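Local coordinates for protein fusion DH (Streptomyces sp. MJ635-86F5, PDB 6K97) that probably dehydrates beta-hydroxyacyl chains tethered to a carrier protein, as an engineered fusion of a split polyketide synthase dehydratase domain from cremimycin biosynthesis, at residues Gly201-Tyr213 with His260-Phe274. Residues are numbered along the deposited sequence; the frame is centred on the assembly and turned at random.
Sequences GLYARLADRGFQY and HAALGPLLDGEEGLF
The imidazole of H260 has Y213 on one face and Y203 at its edge. Y213 lies in an offset stack with it, centroids 4.0 Å apart and planes inclined by 30°, so that NE2 of H260 sits over the phenol ring, displaced toward its rim. In the imidazole plane, ND1 of H260 meets OH of Y203 in a 2.9 Å hydrogen bond, the two rings standing nearly upright to one another (82°). NE2 of H260 is hydrogen-bonded to OD2 of D256, a pair consistent with the Asp-x-x-x-Gln/His motif of polyketide synthase dehydratases; the backbone N of L220 also binds OH of Y203. A leucine in place of Y213 would probably strip H260 of its stacking partner, leaving the imidazole freer to tilt. F211 is sandwiched: methyl CD2 of L273 makes a CH-pi contact 4.0 Å from the ring centroid, CD1 of L263 covers the opposite face, and O of F274 lies at the edge. In the predicted C-terminal hotdog fold of this double-hotdog dehydratase, the contact thus packs helix 199-208 and strand 211-213 on helix 252-266 and the start of strand 273-284. Between the helices, CD2 of L206 meets CD1 of L267 at 3.5 Å. Just before G210, whose positive phi completes a Schellman motif, R209 bends at chi2 (-82°) and chi3; NH1 and NH2 bond weakly to O of L267, NH1 weakly to O of G272 at the guanidinium edge, and CB of L267 covers one face.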
loop_
_atom_site.group_PDB
_atom_site.type_symbol
_atom_site.label_atom_id
_atom_site.label_comp_id
_atom_site.label_asym_id
_atom_site.label_seq_id
_atom_site.Cartn_x
_atom_site.Cartn_y
_atom_site.Cartn_z
ATOM N N GLY A 201 31.533 12.395 -29.961
ATOM C CA GLY A 201 31.747 13.835 -29.835
ATOM C C GLY A 201 30.620 14.578 -29.123
ATOM O O GLY A 201 30.867 15.476 -28.274
ATOM N N LEU A 202 29.375 14.194 -29.413
ATOM C CA LEU A 202 28.251 14.773 -28.664
ATOM C C LEU A 202 28.372 14.471 -27.140
ATOM O O LEU A 202 28.214 15.382 -26.274
ATOM C CB LEU A 202 26.937 14.232 -29.189
ATOM C CG LEU A 202 25.705 14.712 -28.426
ATOM C CD1 LEU A 202 25.523 16.211 -28.601
ATOM C CD2 LEU A 202 24.509 13.968 -28.918
ATOM N N TYR A 203 28.645 13.205 -26.804
ATOM C CA TYR A 203 28.770 12.836 -25.395
ATOM C C TYR A 203 29.914 13.566 -24.714
ATOM O O TYR A 203 29.767 13.989 -23.569
ATOM C CB TYR A 203 28.884 11.341 -25.234
ATOM C CG TYR A 203 27.577 10.615 -25.303
ATOM C CD1 TYR A 203 26.556 10.927 -24.460
ATOM C CD2 TYR A 203 27.366 9.598 -26.219
ATOM C CE1 TYR A 203 25.353 10.262 -24.512
ATOM C CE2 TYR A 203 26.153 8.940 -26.302
ATOM C CZ TYR A 203 25.152 9.263 -25.429
ATOM O OH TYR A 203 23.929 8.575 -25.458
ATOM N N ALA A 204 31.024 13.811 -25.419
ATOM C CA ALA A 204 32.117 14.605 -24.806
ATOM C C ALA A 204 31.694 16.037 -24.454
ATOM O O ALA A 204 31.995 16.542 -23.384
ATOM C CB ALA A 204 33.327 14.611 -25.690
ATOM N N ARG A 205 31.002 16.703 -25.364
ATOM C CA ARG A 205 30.523 18.071 -25.116
ATOM C C ARG A 205 29.448 18.110 -24.001
ATOM O O ARG A 205 29.428 18.989 -23.116
ATOM C CB ARG A 205 30.025 18.665 -26.455
ATOM C CG ARG A 205 31.198 19.036 -27.365
ATOM C CD ARG A 205 30.725 19.624 -28.692
ATOM N NE ARG A 205 30.237 18.591 -29.611
ATOM C CZ ARG A 205 30.983 17.885 -30.455
ATOM N NH1 ARG A 205 32.289 18.028 -30.542
ATOM N NH2 ARG A 205 30.399 17.003 -31.219
ATOM N N LEU A 206 28.567 17.125 -23.994
ATOM C CA LEU A 206 27.611 17.047 -22.925
ATOM C C LEU A 206 28.293 16.886 -21.545
ATOM O O LEU A 206 27.892 17.526 -20.536
ATOM C CB LEU A 206 26.661 15.930 -23.220
ATOM C CG LEU A 206 25.727 16.178 -24.417
ATOM C CD1 LEU A 206 24.859 14.935 -24.649
ATOM C CD2 LEU A 206 24.826 17.383 -24.175
ATOM N N ALA A 207 29.341 16.063 -21.510
ATOM C CA ALA A 207 30.099 15.826 -20.280
ATOM C C ALA A 207 30.733 17.102 -19.774
ATOM O O ALA A 207 30.759 17.360 -18.568
ATOM C CB ALA A 207 31.143 14.742 -20.497
ATOM N N ASP A 208 31.221 17.921 -20.694
ATOM C CA ASP A 208 31.807 19.204 -20.338
ATOM C C ASP A 208 30.821 20.168 -19.761
ATOM O O ASP A 208 31.218 21.067 -19.086
ATOM C CB ASP A 208 32.477 19.859 -21.562
ATOM C CG ASP A 208 33.829 19.218 -21.897
ATOM O OD1 ASP A 208 34.448 18.588 -21.006
ATOM O OD2 ASP A 208 34.249 19.299 -23.063
ATOM N N ARG A 209 29.539 19.984 -20.009
ATOM C CA ARG A 209 28.491 20.818 -19.422
ATOM C C ARG A 209 27.912 20.265 -18.129
ATOM O O ARG A 209 27.036 20.895 -17.562
ATOM C CB ARG A 209 27.311 20.927 -20.407
ATOM C CG ARG A 209 27.646 21.345 -21.845
ATOM C CD ARG A 209 27.789 22.843 -21.978
ATOM N NE ARG A 209 26.503 23.528 -21.898
ATOM C CZ ARG A 209 25.870 24.137 -22.906
ATOM N NH1 ARG A 209 24.720 24.758 -22.649
ATOM N NH2 ARG A 209 26.357 24.145 -24.143
ATOM N N GLY A 210 28.316 19.057 -17.719
ATOM C CA GLY A 210 27.775 18.424 -16.532
ATOM C C GLY A 210 26.883 17.184 -16.712
ATOM O O GLY A 210 26.394 16.615 -15.731
ATOM N N PHE A 211 26.636 16.790 -17.952
ATOM C CA PHE A 211 25.920 15.562 -18.210
ATOM C C PHE A 211 26.924 14.404 -18.192
ATOM O O PHE A 211 27.470 14.023 -19.219
ATOM C CB PHE A 211 25.201 15.624 -19.564
ATOM C CG PHE A 211 24.177 16.721 -19.663
ATOM C CD1 PHE A 211 22.869 16.510 -19.256
ATOM C CD2 PHE A 211 24.510 17.956 -20.167
ATOM C CE1 PHE A 211 21.918 17.526 -19.332
ATOM C CE2 PHE A 211 23.571 18.971 -20.236
ATOM C CZ PHE A 211 22.268 18.762 -19.818
ATOM N N GLN A 212 27.175 13.861 -17.015
ATOM C CA GLN A 212 28.227 12.886 -16.867
ATOM C C GLN A 212 27.691 11.471 -17.001
ATOM O O GLN A 212 27.606 10.729 -16.033
ATOM C CB GLN A 212 28.905 13.087 -15.527
ATOM C CG GLN A 212 29.584 14.451 -15.463
ATOM C CD GLN A 212 29.575 15.140 -14.106
ATOM O OE1 GLN A 212 28.813 14.813 -13.196
ATOM N NE2 GLN A 212 30.395 16.157 -14.004
ATOM N N TYR A 213 27.344 11.098 -18.219
ATOM C CA TYR A 213 26.723 9.820 -18.480
ATOM C C TYR A 213 27.778 8.704 -18.490
ATOM O O TYR A 213 28.665 8.709 -19.329
ATOM C CB TYR A 213 26.004 9.858 -19.822
ATOM C CG TYR A 213 24.831 10.855 -19.877
ATOM C CD1 TYR A 213 23.763 10.769 -18.971
ATOM C CD2 TYR A 213 24.747 11.811 -20.900
ATOM C CE1 TYR A 213 22.687 11.643 -19.049
ATOM C CE2 TYR A 213 23.675 12.641 -21.004
ATOM C CZ TYR A 213 22.650 12.570 -20.052
ATOM O OH TYR A 213 21.607 13.432 -20.129
ATOM N N HIS A 260 19.164 12.266 -25.704
ATOM C CA HIS A 260 20.491 12.855 -25.735
ATOM C C HIS A 260 20.694 13.589 -27.062
ATOM O O HIS A 260 21.198 14.715 -27.110
ATOM C CB HIS A 260 21.557 11.798 -25.483
ATOM C CG HIS A 260 21.455 11.158 -24.120
ATOM N ND1 HIS A 260 22.027 9.946 -23.821
ATOM C CD2 HIS A 260 20.852 11.581 -22.977
ATOM C CE1 HIS A 260 21.786 9.659 -22.553
ATOM N NE2 HIS A 260 21.075 10.632 -22.027
ATOM N N ALA A 261 20.188 13.001 -28.132
ATOM C CA ALA A 261 20.238 13.662 -29.420
ATOM C C ALA A 261 19.569 15.020 -29.378
ATOM O O ALA A 261 20.089 15.987 -29.926
ATOM C CB ALA A 261 19.598 12.802 -30.489
ATOM N N ALA A 262 18.431 15.109 -28.743
ATOM C CA ALA A 262 17.697 16.380 -28.747
ATOM C C ALA A 262 18.487 17.463 -28.012
ATOM O O ALA A 262 18.363 18.628 -28.338
ATOM C CB ALA A 262 16.310 16.229 -28.153
ATOM N N LEU A 263 19.305 17.055 -27.043
ATOM C CA LEU A 263 20.125 18.002 -26.285
ATOM C C LEU A 263 21.115 18.738 -27.158
ATOM O O LEU A 263 21.542 19.784 -26.771
ATOM C CB LEU A 263 20.905 17.324 -25.164
ATOM C CG LEU A 263 20.089 16.704 -24.045
ATOM C CD1 LEU A 263 21.030 15.919 -23.145
ATOM C CD2 LEU A 263 19.321 17.769 -23.274
ATOM N N GLY A 264 21.464 18.216 -28.329
ATOM C CA GLY A 264 22.428 18.905 -29.202
ATOM C C GLY A 264 21.918 20.293 -29.558
ATOM O O GLY A 264 22.479 21.299 -29.122
ATOM N N PRO A 265 20.851 20.364 -30.355
ATOM C CA PRO A 265 20.368 21.678 -30.770
ATOM C C PRO A 265 19.812 22.475 -29.603
ATOM O O PRO A 265 20.029 23.685 -29.535
ATOM C CB PRO A 265 19.262 21.383 -31.801
ATOM C CG PRO A 265 18.989 19.909 -31.695
ATOM C CD PRO A 265 20.242 19.267 -31.123
ATOM N N LEU A 266 19.156 21.805 -28.660
ATOM C CA LEU A 266 18.539 22.489 -27.517
ATOM C C LEU A 266 19.527 23.176 -26.557
ATOM O O LEU A 266 19.097 24.054 -25.836
ATOM C CB LEU A 266 17.626 21.537 -26.715
ATOM C CG LEU A 266 16.283 21.122 -27.374
ATOM C CD1 LEU A 266 15.407 20.372 -26.380
ATOM C CD2 LEU A 266 15.482 22.254 -28.034
ATOM N N LEU A 267 20.798 22.778 -26.530
ATOM C CA LEU A 267 21.809 23.391 -25.665
ATOM C C LEU A 267 22.697 24.398 -26.390
ATOM O O LEU A 267 23.619 24.934 -25.814
ATOM C CB LEU A 267 22.727 22.289 -25.049
ATOM C CG LEU A 267 22.098 21.361 -24.018
ATOM C CD1 LEU A 267 23.146 20.395 -23.474
ATOM C CD2 LEU A 267 21.461 22.117 -22.848
ATOM N N ASP A 268 22.404 24.645 -27.652
ATOM C CA ASP A 268 23.385 25.140 -28.593
ATOM C C ASP A 268 23.993 26.474 -28.201
ATOM O O ASP A 268 25.231 26.645 -28.219
ATOM C CB ASP A 268 22.755 25.256 -29.988
ATOM C CG ASP A 268 23.775 25.287 -31.107
ATOM O OD1 ASP A 268 24.984 24.989 -30.892
ATOM O OD2 ASP A 268 23.320 25.609 -32.221
ATOM N N GLY A 269 23.163 27.436 -27.849
ATOM C CA GLY A 269 23.731 28.724 -27.398
ATOM C C GLY A 269 23.161 29.015 -26.024
ATOM O O GLY A 269 22.410 29.982 -25.824
ATOM N N GLU A 270 23.417 28.105 -25.093
ATOM C CA GLU A 270 22.746 28.149 -23.817
ATOM C C GLU A 270 23.766 27.989 -22.725
ATOM O O GLU A 270 24.819 27.444 -22.917
ATOM C CB GLU A 270 21.642 27.096 -23.745
ATOM C CG GLU A 270 20.461 27.361 -24.674
ATOM C CD GLU A 270 19.568 28.498 -24.210
ATOM O OE1 GLU A 270 19.696 28.957 -23.043
ATOM O OE2 GLU A 270 18.711 28.914 -25.008
ATOM N N GLU A 271 23.459 28.536 -21.577
ATOM C CA GLU A 271 24.372 28.505 -20.460
ATOM C C GLU A 271 23.792 27.422 -19.543
ATOM O O GLU A 271 22.567 27.266 -19.461
ATOM C CB GLU A 271 24.418 29.911 -19.820
ATOM C CG GLU A 271 25.670 30.258 -19.043
ATOM C CD GLU A 271 26.916 30.347 -19.904
ATOM O OE1 GLU A 271 27.084 31.333 -20.665
ATOM O OE2 GLU A 271 27.759 29.439 -19.781
ATOM N N GLY A 272 24.647 26.633 -18.907
ATOM C CA GLY A 272 24.154 25.595 -17.965
ATOM C C GLY A 272 23.235 24.448 -18.444
ATOM O O GLY A 272 23.276 24.021 -19.578
ATOM N N LEU A 273 22.452 23.912 -17.522
ATOM C CA LEU A 273 21.900 22.598 -17.677
ATOM C C LEU A 273 20.462 22.702 -17.872
ATOM O O LEU A 273 19.814 23.590 -17.342
ATOM C CB LEU A 273 22.089 21.756 -16.435
ATOM C CG LEU A 273 23.529 21.495 -16.041
ATOM C CD1 LEU A 273 23.602 21.200 -14.554
ATOM C CD2 LEU A 273 24.104 20.367 -16.868
ATOM N N PHE A 274 19.972 21.718 -18.603
ATOM C CA PHE A 274 18.595 21.616 -19.046
ATOM C C PHE A 274 18.215 20.190 -18.864
ATOM O O PHE A 274 18.904 19.310 -19.361
ATOM C CB PHE A 274 18.481 22.003 -20.511
ATOM C CG PHE A 274 18.357 23.500 -20.740
ATOM C CD1 PHE A 274 19.484 24.295 -20.901
ATOM C CD2 PHE A 274 17.097 24.111 -20.803
ATOM C CE1 PHE A 274 19.381 25.662 -21.132
ATOM C CE2 PHE A 274 16.980 25.489 -21.022
ATOM C CZ PHE A 274 18.134 26.270 -21.177
#